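Local coordinates for uncharacterized oxidoreductase yvaA (Bacillus subtilis subsp. subtilis, PDB 3GDO), which catalyses the reversible NADPH-dependent reduction of scyllo-inosose to scyllo-inositol, a reaction for which NADH cannot stand in, at residues B[9-14]-B[69-74]; B[92-97]-B[117-122]; B[123-128]-B[179-184]. All coordinates share one frame; numbering follows the deposited sequence. Where two conformers were deposited one is given.

Interaction 1. Residues B[9-14]-B[69-74]; sequences GILGYG and VIVTTP
The carbonyl of L11 receives two donors from T72: the backbone N of T72 lies 3.0 Å from L11 O, in the carbonyl plane, and the hydroxyl OG1 of T72 lies 2.6 Å from the same oxygen, tilted out of that plane. OG1 stands between its own backbone N and carbonyl carbon (chi1 78°), the torsion that puts it within reach of L11 O. A water links T72 OG1, to which it donates at 2.9 Å, with the amide of G14, which meets it weakly. Further back, the two strands are joined by a regular parallel ladder: I70 N gives to G9 O at 2.9 Å, and L11 N gives to I70 O at 2.8 Å.

Packing follows the alternation of the strands. L11 and V69 share one face with V71, and CG of L11 comes within 3.6 Å of V69 CG1, while its CD1 reaches V71 CG2 at 4.1 Å. Helix 78-87 lies over this face, with H81 against L11 and C85 against V69. I10 and I70 occupy the other face, where I70 packs on H21 of helix 15-26. At the phi of G12, 93°, a CB would press on L11 O as well as on T72 OG1. A parallel strand pair whose first member runs through a glycine-rich turn into a helix is characteristic of the dinucleotide-binding Rossmann fold, and G12, G14 and G17 fit the GxGxxG pattern, consistent with cofactor binding there.

Interaction 2. Residues B[92-97]-B[117-122]; sequences VVMEKP and VLLSVY
CD1 of L119 touches two side chains of the adjoining strand, V92 CB at 3.9 Å and M94 CG at 3.8 Å. L119 has CG anti to its backbone N (chi1 180°), which brings the branch toward that strand. V92 lies alongside L119, whereas M94 crosses it at a slant and keeps its sulfur near the same methyl. On the other face V93 CG1 meets Y122 CB at 4.0 Å.

Parallel backbone bonds set this register: V92 N to L118 O, S120 N to V92 O, M94 N to S120 O, and a short Y122 N to M94 O at 2.6 Å. Farther out, helix 102-115 backs L119 and M94 through L108, completing a beta-alpha-beta unit, while Y305 of helix 303-315 meets the Y122 ring edge-to-face. K96 NZ forms a salt bridge with D177. The contact is therefore apolar around L119 and polar at the C-terminal ends of the strands, with the buried hydroxyl of S120 satisfied mid-strand by V321 O and Y305 OH. In the conformer modelled here E95 meets H21 NE2 through OE2 and the K96 amide through OE1, but a second deposited conformer leaves the hold on its carboxylate uncertain.

Interaction 3. Residues B[123-128]-B[179-184]; sequences HNRRWD and GSHIID
R125 meets H181 almost from the root of its side chain. CB lies 3.9 Å from H181 ND1, and CG sits above the ring near the same nitrogen. The chain then bends with chi2 nearly eclipsed (-8°), a strained and doubtful torsion, with CD along the imidazole and NE over its face. At the tip the guanidinium lies flat on the ring, centres 4.1 Å apart and planes at 28°. NH1 also turns to N124 OD1, bonded at 2.8 Å within the guanidinium plane, and NH2 forms a salt bridge with E257. An alanine here would probably uncover one face of the H181 ring and leave E257 without this charged mate.

A water joins H181 ND1 to H123 ND1, lying in the plane of both rings. H123 is covered in turn by D184: the carboxylate stacks on the imidazole with planes 10° apart, and D184 CB makes a CH-pi contact over the face of the same H123 ring, 3.9 Å from its centroid. The carboxylate is gripped side-on by R126, whose NE reaches OD2 at 2.7 Å and whose NH2 reaches OD1 at 2.8 Å. Both bonds use the syn side of the oxygens, with the two flat groups nearly coplanar. So held, D184 would be expected to stay ionised, and R126 NH2 has a second acidic partner in E325.

The 3-10 turn 124-126, between strand 119-122 and helix 129-139, thus packs on helix 174-190, while V329 of helix 323-342 touches both H123 and S180.

In the fold
Interactions 1 and 2 belong to one parallel sheet, their centres 11 Å apart. Strands 68-71 and 91-95 are neighbours there: V71 N lies 2.8 Å from V93 O, and V69 O lies 3.0 Å from V93 N, both probable hydrogen bonds. Interaction 3 takes up the chain where the last strand of interaction 2 ends and joins it to the C-terminal domain. K96, of the EKP sequence, spans this junction, its CE 3.3 Å from H181 NE2 and 3.2 Å from S180 OG, a place consistent with the substrate pocket. Interactions 1 and 3 do not touch, their nearest atoms being about 10 Å apart. NADP(H) probably binds along the glycine-rich turn of interaction 1.

Interaction 1. Residues B[9-14]-B[69-74]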
loop_
_atom_site.group_PDB
_atom_site.type_symbol
_atom_site.label_atom_id
_atom_site.label_comp_id
_atom_site.label_asym_id
_atom_site.label_seq_id
_atom_site.Cartn_x
_atom_site.Cartn_y
_atom_site.Cartn_z
ATOM N N GLY B 9 35.049 -23.372 1.870
ATOM C CA GLY B 9 34.396 -24.406 1.067
ATOM C C GLY B 9 32.987 -23.951 0.667
ATOM O O GLY B 9 32.190 -23.525 1.531
ATOM N N ILE B 10 32.682 -23.997 -0.635
ATOM C CA ILE B 10 31.336 -23.627 -1.135
ATOM C C ILE B 10 30.488 -24.841 -1.485
ATOM O O ILE B 10 30.882 -25.671 -2.309
ATOM C CB ILE B 10 31.389 -22.683 -2.347
ATOM C CG1 ILE B 10 32.241 -21.465 -2.031
ATOM C CG2 ILE B 10 29.941 -22.264 -2.786
ATOM C CD1 ILE B 10 32.568 -20.599 -3.248
ATOM N N LEU B 11 29.333 -24.964 -0.851
ATOM C CA LEU B 11 28.459 -26.078 -1.148
ATOM C C LEU B 11 27.479 -25.695 -2.267
ATOM O O LEU B 11 26.600 -24.872 -2.062
ATOM C CB LEU B 11 27.690 -26.541 0.084
ATOM C CG LEU B 11 28.439 -27.089 1.305
ATOM C CD1 LEU B 11 27.431 -27.826 2.206
ATOM C CD2 LEU B 11 29.614 -28.020 0.920
ATOM N N GLY B 12 27.662 -26.299 -3.449
ATOM C CA GLY B 12 26.763 -26.050 -4.600
ATOM C C GLY B 12 27.305 -24.939 -5.469
ATOM O O GLY B 12 27.806 -23.938 -4.974
ATOM N N TYR B 13 27.236 -25.128 -6.782
ATOM C CA TYR B 13 27.744 -24.137 -7.700
ATOM C C TYR B 13 26.735 -23.842 -8.843
ATOM O O TYR B 13 27.106 -23.723 -10.022
ATOM C CB TYR B 13 29.101 -24.589 -8.215
ATOM C CG TYR B 13 29.955 -23.480 -8.745
ATOM C CD1 TYR B 13 30.451 -22.493 -7.889
ATOM C CD2 TYR B 13 30.290 -23.415 -10.097
ATOM C CE1 TYR B 13 31.244 -21.455 -8.376
ATOM C CE2 TYR B 13 31.094 -22.386 -10.589
ATOM C CZ TYR B 13 31.567 -21.409 -9.707
ATOM O OH TYR B 13 32.366 -20.372 -10.160
ATOM N N GLY B 14 25.462 -23.737 -8.454
ATOM C CA GLY B 14 24.393 -23.176 -9.291
ATOM C C GLY B 14 24.473 -21.663 -9.319
ATOM O O GLY B 14 25.568 -21.060 -9.260
ATOM N N VAL B 69 32.211 -22.608 5.616
ATOM C CA VAL B 69 31.402 -23.244 4.565
ATOM C C VAL B 69 30.252 -22.277 4.176
ATOM O O VAL B 69 29.547 -21.740 5.061
ATOM C CB VAL B 69 30.800 -24.575 5.055
ATOM C CG1 VAL B 69 29.966 -25.244 3.954
ATOM C CG2 VAL B 69 31.904 -25.533 5.492
ATOM N N ILE B 70 30.097 -22.040 2.868
ATOM C CA ILE B 70 28.900 -21.342 2.321
ATOM C C ILE B 70 27.865 -22.362 1.841
ATOM O O ILE B 70 28.143 -23.194 0.985
ATOM C CB ILE B 70 29.280 -20.409 1.173
ATOM C CG1 ILE B 70 30.603 -19.684 1.470
ATOM C CG2 ILE B 70 28.118 -19.457 0.821
ATOM C CD1 ILE B 70 30.559 -18.625 2.595
ATOM N N VAL B 71 26.694 -22.362 2.439
ATOM C CA VAL B 71 25.701 -23.339 2.036
ATOM C C VAL B 71 24.735 -22.736 0.984
ATOM O O VAL B 71 23.947 -21.848 1.277
ATOM C CB VAL B 71 24.961 -23.944 3.226
ATOM C CG1 VAL B 71 23.996 -25.016 2.751
ATOM C CG2 VAL B 71 25.981 -24.561 4.208
ATOM N N THR B 72 24.871 -23.196 -0.254
ATOM C CA THR B 72 23.925 -22.820 -1.290
ATOM C C THR B 72 23.138 -24.043 -1.840
ATOM O O THR B 72 22.489 -23.935 -2.849
ATOM C CB THR B 72 24.615 -22.066 -2.439
ATOM O OG1 THR B 72 25.291 -23.011 -3.253
ATOM C CG2 THR B 72 25.600 -20.959 -1.913
ATOM N N THR B 73 23.181 -25.193 -1.186
ATOM C CA THR B 73 22.446 -26.338 -1.713
ATOM C C THR B 73 20.935 -26.046 -1.638
ATOM O O THR B 73 20.538 -25.137 -0.899
ATOM C CB THR B 73 22.837 -27.659 -1.024
ATOM O OG1 THR B 73 22.854 -27.469 0.387
ATOM C CG2 THR B 73 24.239 -28.103 -1.482
ATOM N N PRO B 74 20.092 -26.765 -2.434
ATOM C CA PRO B 74 18.662 -26.382 -2.489
ATOM C C PRO B 74 17.948 -26.483 -1.134
ATOM O O PRO B 74 18.329 -27.313 -0.289
ATOM C CB PRO B 74 18.061 -27.385 -3.500
ATOM C CG PRO B 74 19.221 -27.856 -4.319
ATOM C CD PRO B 74 20.387 -27.889 -3.346
HETATM O O HOH W 1 24.503 -22.676 -6.064
#

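Interaction 2. Residues B[92-97]-B[117-122]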
loop_
_atom_site.group_PDB
_atom_site.type_symbol
_atom_site.label_atom_id
_atom_site.label_comp_id
_atom_site.label_asym_id
_atom_site.label_seq_id
_atom_site.Cartn_x
_atom_site.Cartn_y
_atom_site.Cartn_z
ATOM N N VAL B 92 29.555 -21.203 9.365
ATOM C CA VAL B 92 28.586 -21.433 8.263
ATOM C C VAL B 92 27.841 -20.136 7.932
ATOM O O VAL B 92 27.367 -19.424 8.844
ATOM C CB VAL B 92 27.565 -22.559 8.585
ATOM C CG1 VAL B 92 26.455 -22.671 7.502
ATOM C CG2 VAL B 92 28.256 -23.906 8.699
ATOM N N VAL B 93 27.831 -19.819 6.636
ATOM C CA VAL B 93 26.921 -18.822 6.024
ATOM C C VAL B 93 25.813 -19.573 5.262
ATOM O O VAL B 93 26.106 -20.378 4.377
ATOM C CB VAL B 93 27.661 -17.879 5.045
ATOM C CG1 VAL B 93 26.637 -17.003 4.182
ATOM C CG2 VAL B 93 28.696 -16.986 5.789
ATOM N N MET B 94 24.558 -19.306 5.624
ATOM C CA MET B 94 23.375 -19.951 5.022
ATOM C C MET B 94 22.700 -18.926 4.109
ATOM O O MET B 94 22.745 -17.725 4.388
ATOM C CB MET B 94 22.330 -20.334 6.095
ATOM C CG MET B 94 22.788 -21.101 7.343
ATOM S SD MET B 94 21.450 -21.565 8.477
ATOM C CE MET B 94 20.536 -22.770 7.573
ATOM N N GLU B 95 22.042 -19.384 3.043
ATOM C CA GLU B 95 21.239 -18.446 2.230
ATOM C C GLU B 95 19.947 -18.110 2.975
ATOM O O GLU B 95 19.545 -18.830 3.896
ATOM C CB GLU B 95 20.935 -18.986 0.818
ATOM C CG GLU B 95 21.886 -18.498 -0.291
ATOM C CD GLU B 95 21.720 -17.018 -0.692
ATOM O OE1 GLU B 95 20.919 -16.260 -0.048
ATOM O OE2 GLU B 95 22.427 -16.622 -1.652
ATOM N N LYS B 96 19.329 -16.983 2.612
ATOM C CA LYS B 96 17.939 -16.742 3.009
ATOM C C LYS B 96 17.017 -17.572 2.082
ATOM O O LYS B 96 17.432 -17.943 1.005
ATOM C CB LYS B 96 17.574 -15.259 2.953
ATOM C CG LYS B 96 18.093 -14.472 1.755
ATOM C CD LYS B 96 17.498 -14.925 0.417
ATOM C CE LYS B 96 16.003 -14.778 0.379
ATOM N NZ LYS B 96 15.503 -15.093 -0.963
ATOM N N PRO B 97 15.796 -17.927 2.515
ATOM C CA PRO B 97 15.276 -17.839 3.851
ATOM C C PRO B 97 15.962 -18.926 4.643
ATOM O O PRO B 97 16.184 -20.009 4.110
ATOM C CB PRO B 97 13.790 -18.142 3.658
ATOM C CG PRO B 97 13.773 -19.117 2.493
ATOM C CD PRO B 97 14.841 -18.580 1.589
ATOM N N VAL B 117 30.772 -22.267 17.196
ATOM C CA VAL B 117 30.971 -21.828 15.810
ATOM C C VAL B 117 30.049 -20.643 15.431
ATOM O O VAL B 117 28.982 -20.471 16.029
ATOM C CB VAL B 117 30.786 -23.020 14.813
ATOM C CG1 VAL B 117 31.919 -24.021 14.972
ATOM C CG2 VAL B 117 29.454 -23.715 15.022
ATOM N N LEU B 118 30.487 -19.831 14.463
ATOM C CA LEU B 118 29.684 -18.723 13.956
ATOM C C LEU B 118 28.666 -19.188 12.914
ATOM O O LEU B 118 29.028 -19.845 11.926
ATOM C CB LEU B 118 30.601 -17.661 13.353
ATOM C CG LEU B 118 31.556 -17.084 14.399
ATOM C CD1 LEU B 118 32.570 -16.165 13.738
ATOM C CD2 LEU B 118 30.760 -16.340 15.538
ATOM N N LEU B 119 27.407 -18.841 13.135
ATOM C CA LEU B 119 26.316 -19.157 12.210
ATOM C C LEU B 119 25.651 -17.854 11.757
ATOM O O LEU B 119 25.152 -17.056 12.587
ATOM C CB LEU B 119 25.299 -20.089 12.864
ATOM C CG LEU B 119 24.111 -20.489 11.983
ATOM C CD1 LEU B 119 24.563 -21.213 10.704
ATOM C CD2 LEU B 119 23.114 -21.312 12.754
ATOM N N SER B 120 25.688 -17.609 10.446
ATOM C CA SER B 120 25.104 -16.398 9.877
ATOM C C SER B 120 24.159 -16.774 8.700
ATOM O O SER B 120 24.136 -17.950 8.233
ATOM C CB SER B 120 26.217 -15.460 9.433
ATOM O OG SER B 120 25.733 -14.164 9.063
ATOM N N VAL B 121 23.360 -15.794 8.264
ATOM C CA VAL B 121 22.367 -15.993 7.190
ATOM C C VAL B 121 22.614 -14.856 6.215
ATOM O O VAL B 121 22.783 -13.735 6.632
ATOM C CB VAL B 121 20.928 -15.957 7.730
ATOM C CG1 VAL B 121 19.875 -16.088 6.562
ATOM C CG2 VAL B 121 20.721 -17.086 8.728
ATOM N N TYR B 122 22.676 -15.154 4.924
ATOM C CA TYR B 122 23.034 -14.130 3.934
ATOM C C TYR B 122 21.819 -13.199 3.618
ATOM O O TYR B 122 21.193 -13.335 2.545
ATOM C CB TYR B 122 23.602 -14.827 2.669
ATOM C CG TYR B 122 24.276 -13.908 1.656
ATOM C CD1 TYR B 122 25.340 -13.120 2.034
ATOM C CD2 TYR B 122 23.818 -13.833 0.305
ATOM C CE1 TYR B 122 25.979 -12.281 1.112
ATOM C CE2 TYR B 122 24.449 -12.986 -0.642
ATOM C CZ TYR B 122 25.531 -12.217 -0.215
ATOM O OH TYR B 122 26.179 -11.329 -1.049
#

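Interaction 3. Residues B[123-128]-B[179-184]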
loop_
_atom_site.group_PDB
_atom_site.type_symbol
_atom_site.label_atom_id
_atom_site.label_comp_id
_atom_site.label_asym_id
_atom_site.label_seq_id
_atom_site.Cartn_x
_atom_site.Cartn_y
_atom_site.Cartn_z
ATOM N N HIS B 123 21.489 -12.286 4.546
ATOM C CA HIS B 123 20.477 -11.235 4.322
ATOM C C HIS B 123 21.168 -10.010 3.782
ATOM O O HIS B 123 21.310 -8.981 4.465
ATOM C CB HIS B 123 19.658 -10.928 5.582
ATOM C CG HIS B 123 18.520 -11.882 5.791
ATOM N ND1 HIS B 123 17.410 -11.912 4.962
ATOM C CD2 HIS B 123 18.335 -12.869 6.701
ATOM C CE1 HIS B 123 16.572 -12.846 5.384
ATOM N NE2 HIS B 123 17.112 -13.450 6.436
ATOM N N ASN B 124 21.632 -10.145 2.549
ATOM C CA ASN B 124 22.491 -9.127 1.988
ATOM C C ASN B 124 21.751 -7.883 1.532
ATOM O O ASN B 124 22.400 -6.893 1.271
ATOM C CB ASN B 124 23.390 -9.675 0.871
ATOM C CG ASN B 124 22.623 -10.097 -0.365
ATOM O OD1 ASN B 124 21.494 -10.554 -0.296
ATOM N ND2 ASN B 124 23.261 -9.951 -1.516
ATOM N N ARG B 125 20.411 -7.931 1.444
ATOM C CA ARG B 125 19.643 -6.719 1.082
ATOM C C ARG B 125 19.754 -5.622 2.134
ATOM O O ARG B 125 19.245 -4.524 1.912
ATOM C CB ARG B 125 18.134 -6.993 0.813
ATOM C CG ARG B 125 17.760 -7.873 -0.382
ATOM C CD ARG B 125 18.907 -8.216 -1.253
ATOM N NE ARG B 125 18.462 -8.716 -2.542
ATOM C CZ ARG B 125 18.924 -9.820 -3.130
ATOM N NH1 ARG B 125 19.838 -10.592 -2.546
ATOM N NH2 ARG B 125 18.460 -10.162 -4.323
ATOM N N ARG B 126 20.397 -5.889 3.277
ATOM C CA ARG B 126 20.739 -4.793 4.179
ATOM C C ARG B 126 21.833 -3.923 3.550
ATOM O O ARG B 126 22.095 -2.844 4.051
ATOM C CB ARG B 126 21.212 -5.258 5.551
ATOM C CG ARG B 126 20.181 -6.010 6.385
ATOM C CD ARG B 126 20.779 -6.382 7.738
ATOM N NE ARG B 126 19.948 -7.359 8.423
ATOM C CZ ARG B 126 20.223 -7.889 9.612
ATOM N NH1 ARG B 126 21.328 -7.545 10.295
ATOM N NH2 ARG B 126 19.394 -8.790 10.119
ATOM N N TRP B 127 22.493 -4.408 2.503
ATOM C CA TRP B 127 23.515 -3.579 1.785
ATOM C C TRP B 127 23.099 -3.195 0.348
ATOM O O TRP B 127 23.951 -2.856 -0.490
ATOM C CB TRP B 127 24.951 -4.197 1.898
ATOM C CG TRP B 127 25.396 -4.284 3.371
ATOM C CD1 TRP B 127 26.106 -3.335 4.099
ATOM C CD2 TRP B 127 25.106 -5.351 4.288
ATOM N NE1 TRP B 127 26.247 -3.750 5.404
ATOM C CE2 TRP B 127 25.652 -4.983 5.545
ATOM C CE3 TRP B 127 24.397 -6.564 4.175
ATOM C CZ2 TRP B 127 25.535 -5.791 6.671
ATOM C CZ3 TRP B 127 24.286 -7.373 5.297
ATOM C CH2 TRP B 127 24.867 -6.988 6.527
ATOM N N ASP B 128 21.786 -3.247 0.071
ATOM C CA ASP B 128 21.193 -2.673 -1.149
ATOM C C ASP B 128 21.326 -1.144 -1.111
ATOM O O ASP B 128 21.242 -0.535 -0.025
ATOM C CB ASP B 128 19.701 -3.031 -1.261
ATOM C CG ASP B 128 19.458 -4.372 -1.923
ATOM O OD1 ASP B 128 20.420 -5.142 -2.126
ATOM O OD2 ASP B 128 18.279 -4.674 -2.273
ATOM N N GLY B 179 9.658 -11.824 0.205
ATOM C CA GLY B 179 9.186 -11.236 1.455
ATOM C C GLY B 179 10.257 -11.241 2.538
ATOM O O GLY B 179 10.370 -10.270 3.295
ATOM N N SER B 180 11.060 -12.312 2.570
ATOM C CA SER B 180 12.115 -12.453 3.577
ATOM C C SER B 180 13.079 -11.260 3.563
ATOM O O SER B 180 13.441 -10.728 4.607
ATOM C CB SER B 180 12.832 -13.821 3.473
ATOM O OG SER B 180 13.523 -13.972 2.256
ATOM N N HIS B 181 13.425 -10.779 2.383
ATOM C CA HIS B 181 14.325 -9.623 2.270
ATOM C C HIS B 181 13.781 -8.327 2.903
ATOM O O HIS B 181 14.535 -7.573 3.527
ATOM C CB HIS B 181 14.611 -9.323 0.810
ATOM C CG HIS B 181 15.474 -10.334 0.129
ATOM N ND1 HIS B 181 16.778 -10.584 0.509
ATOM C CD2 HIS B 181 15.233 -11.133 -0.940
ATOM C CE1 HIS B 181 17.302 -11.493 -0.298
ATOM N NE2 HIS B 181 16.376 -11.859 -1.171
ATOM N N ILE B 182 12.504 -8.029 2.683
ATOM C CA ILE B 182 11.968 -6.741 3.136
ATOM C C ILE B 182 11.479 -6.820 4.585
ATOM O O ILE B 182 11.442 -5.815 5.295
ATOM C CB ILE B 182 10.907 -6.168 2.120
ATOM C CG1 ILE B 182 9.733 -7.138 1.902
ATOM C CG2 ILE B 182 11.584 -5.887 0.763
ATOM C CD1 ILE B 182 8.525 -6.454 1.124
ATOM N N ILE B 183 11.160 -8.046 5.026
ATOM C CA ILE B 183 10.920 -8.338 6.431
ATOM C C ILE B 183 12.218 -8.121 7.238
ATOM O O ILE B 183 12.205 -7.490 8.299
ATOM C CB ILE B 183 10.407 -9.776 6.605
ATOM C CG1 ILE B 183 8.955 -9.882 6.132
ATOM C CG2 ILE B 183 10.523 -10.256 8.088
ATOM C CD1 ILE B 183 8.457 -11.372 6.008
ATOM N N ASP B 184 13.335 -8.611 6.723
ATOM C CA ASP B 184 14.615 -8.496 7.432
ATOM C C ASP B 184 14.957 -7.024 7.620
ATOM O O ASP B 184 15.422 -6.586 8.712
ATOM C CB ASP B 184 15.754 -9.214 6.666
ATOM C CG ASP B 184 17.140 -9.019 7.332
ATOM O OD1 ASP B 184 17.373 -9.622 8.401
ATOM O OD2 ASP B 184 18.008 -8.259 6.790
HETATM O O HOH W 2 18.103 -9.807 2.877
#